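Local structure of 2-aminomuconate 6-semialdehyde dehydrogenase (Burkholderia cenocepacia, 4U3W) at residues A[445-448]-A[449-453]. The protein probably oxidises 2-aminomuconate 6-semialdehyde to 2-aminomuconate with a nicotinamide cofactor, as a tetrameric member of the aldehyde dehydrogenase family. Sequence-based numbering, arbitrary orientation.
Sequences LARG and HRVAK
The Arg450 guanidinium lies back over the preceding turn of its helix, one face centred on Arg447 CA, with CZ 3.8 Å from that carbon. Its CG sits between backbone N and carbonyl carbon (chi1 78°), and from there the chain runs extended to NE, bringing NH1 within 3.6 Å of Ala446 CB. The Arg447 side chain, bent at chi3, crosses it with the two guanidinium planes 75° apart and the NH2 atoms of Arg447 and Arg450 3.8 Å from each other. Glu422 probably offsets this like-charge approach, since its carboxylate forms salt bridges to both arginines; Arg447 also pairs with Asp284. Alongside Arg447, Val451 points the same way and sets CG2 3.9 Å from Arg447 CG. All this is built on helix 445-452, the short crossover of a beta-alpha-beta unit between parallel strands 437-441 and 459-462. Backbone bonds from N of residue i+4 to O of residue i join its turns: Arg450 N to Ala446 O and Val451 N to Arg447 O are firm at 2.9 Å each, Ala452 N to Gly448 O is longer, and His449 N to Leu445 O is weak at 3.5 Å. Leu445 and His449 turn to the subunit interfaces. Leu445 CD1 meets the imidazole at its edge, in the ring plane, 3.9 Å from His449 CD2. Both ring nitrogens are hydrogen-bonded to other chains, ND1 to the hydroxyl of Tyr157 of the fourth subunit and NE2 to NE2 of His449 of the second, which probably holds the ring's rotation.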
ATOM      1  N   LEU A 445      22.971  17.830  -6.113  1.00 31.61           N
ATOM      2  CA  LEU A 445      21.815  17.253  -5.411  1.00 31.11           C
ATOM      3  C   LEU A 445      20.489  17.955  -5.717  1.00 32.32           C
ATOM      4  O   LEU A 445      19.546  17.334  -6.211  1.00 33.03           O
ATOM      5  CB  LEU A 445      22.056  17.271  -3.881  1.00 28.54           C
ATOM      6  CG  LEU A 445      20.909  16.759  -2.991  1.00 31.75           C
ATOM      7  CD1 LEU A 445      20.629  15.218  -3.168  1.00 28.45           C
ATOM      8  CD2 LEU A 445      21.258  17.100  -1.526  1.00 29.33           C
ATOM      9  N   ALA A 446      20.425  19.256  -5.448  1.00 32.37           N
ATOM     10  CA  ALA A 446      19.191  20.004  -5.648  1.00 32.83           C
ATOM     11  C   ALA A 446      18.771  20.008  -7.130  1.00 33.33           C
ATOM     12  O   ALA A 446      17.608  19.735  -7.466  1.00 30.06           O
ATOM     13  CB  ALA A 446      19.349  21.437  -5.111  1.00 37.41           C
ATOM     14  N   ARG A 447      19.728  20.295  -7.995  1.00 32.35           N
ATOM     15  CA  ARG A 447      19.460  20.339  -9.411  1.00 33.31           C
ATOM     16  C   ARG A 447      18.876  19.023  -9.988  1.00 33.28           C
ATOM     17  O   ARG A 447      17.909  19.051 -10.784  1.00 33.66           O
ATOM     18  CB  ARG A 447      20.733  20.690 -10.171  1.00 32.18           C
ATOM     19  CG  ARG A 447      20.384  20.980 -11.572  1.00 37.72           C
ATOM     20  CD  ARG A 447      21.480  20.684 -12.547  1.00 39.70           C
ATOM     21  NE  ARG A 447      22.642  21.554 -12.503  1.00 42.45           N
ATOM     22  CZ  ARG A 447      22.653  22.869 -12.697  1.00 47.08           C
ATOM     23  NH1 ARG A 447      23.808  23.516 -12.701  1.00 46.03           N
ATOM     24  NH2 ARG A 447      21.529  23.547 -12.853  1.00 50.54           N
ATOM     25  N   GLY A 448      19.474  17.887  -9.616  1.00 30.97           N
ATOM     26  CA  GLY A 448      19.053  16.593 -10.115  1.00 31.34           C
ATOM     27  C   GLY A 448      17.567  16.358  -9.875  1.00 33.22           C
ATOM     28  O   GLY A 448      16.824  15.979 -10.804  1.00 32.33           O
ATOM     29  N   HIS A 449      17.139  16.590  -8.629  1.00 32.09           N
ATOM     30  CA  HIS A 449      15.741  16.365  -8.239  1.00 34.41           C
ATOM     31  C   HIS A 449      14.789  17.450  -8.786  1.00 33.59           C
ATOM     32  O   HIS A 449      13.703  17.124  -9.290  1.00 35.37           O
ATOM     33  CB  HIS A 449      15.620  16.250  -6.695  1.00 28.03           C
ATOM     34  CG  HIS A 449      16.302  15.030  -6.151  1.00 28.20           C
ATOM     35  ND1 HIS A 449      15.849  13.745  -6.392  1.00 27.77           N
ATOM     36  CD2 HIS A 449      17.419  14.904  -5.388  1.00 29.95           C
ATOM     37  CE1 HIS A 449      16.672  12.877  -5.829  1.00 28.97           C
ATOM     38  NE2 HIS A 449      17.634  13.558  -5.202  1.00 29.66           N
ATOM     39  N   ARG A 450      15.189  18.720  -8.733  1.00 30.94           N
ATOM     40  CA  ARG A 450      14.243  19.771  -9.157  1.00 33.71           C
ATOM     41  C   ARG A 450      14.039  19.797 -10.673  1.00 32.90           C
ATOM     42  O   ARG A 450      12.924  20.115 -11.144  1.00 35.82           O
ATOM     43  CB  ARG A 450      14.685  21.151  -8.668  1.00 34.92           C
ATOM     44  CG  ARG A 450      15.788  21.806  -9.462  1.00 35.81           C
ATOM     45  CD  ARG A 450      16.292  23.073  -8.725  1.00 41.32           C
ATOM     46  NE  ARG A 450      17.412  23.639  -9.458  1.00 41.05           N
ATOM     47  CZ  ARG A 450      18.574  24.020  -8.936  1.00 42.94           C
ATOM     48  NH1 ARG A 450      18.788  23.977  -7.626  1.00 40.96           N
ATOM     49  NH2 ARG A 450      19.513  24.500  -9.747  1.00 44.57           N
ATOM     50  N   VAL A 451      15.077  19.452 -11.439  1.00 29.89           N
ATOM     51  CA  VAL A 451      14.924  19.384 -12.898  1.00 29.36           C
ATOM     52  C   VAL A 451      14.092  18.135 -13.295  1.00 34.32           C
ATOM     53  O   VAL A 451      13.148  18.236 -14.088  1.00 33.01           O
ATOM     54  CB  VAL A 451      16.288  19.329 -13.640  1.00 28.90           C
ATOM     55  CG1 VAL A 451      16.044  19.063 -15.112  1.00 31.11           C
ATOM     56  CG2 VAL A 451      17.053  20.667 -13.503  1.00 29.03           C
ATOM     57  N   ALA A 452      14.430  16.984 -12.717  1.00 29.48           N
ATOM     58  CA  ALA A 452      13.776  15.716 -13.056  1.00 28.70           C
ATOM     59  C   ALA A 452      12.273  15.814 -12.881  1.00 31.02           C
ATOM     60  O   ALA A 452      11.530  15.257 -13.702  1.00 30.94           O
ATOM     61  CB  ALA A 452      14.350  14.537 -12.200  1.00 26.82           C
ATOM     62  N   LYS A 453      11.827  16.545 -11.845  1.00 31.04           N
ATOM     63  CA  LYS A 453      10.400  16.616 -11.491  1.00 33.68           C
ATOM     64  C   LYS A 453       9.580  17.458 -12.486  1.00 35.74           C
ATOM     65  O   LYS A 453       8.358  17.338 -12.548  1.00 37.53           O
ATOM     66  CB  LYS A 453      10.236  17.207 -10.057  1.00 32.04           C
TER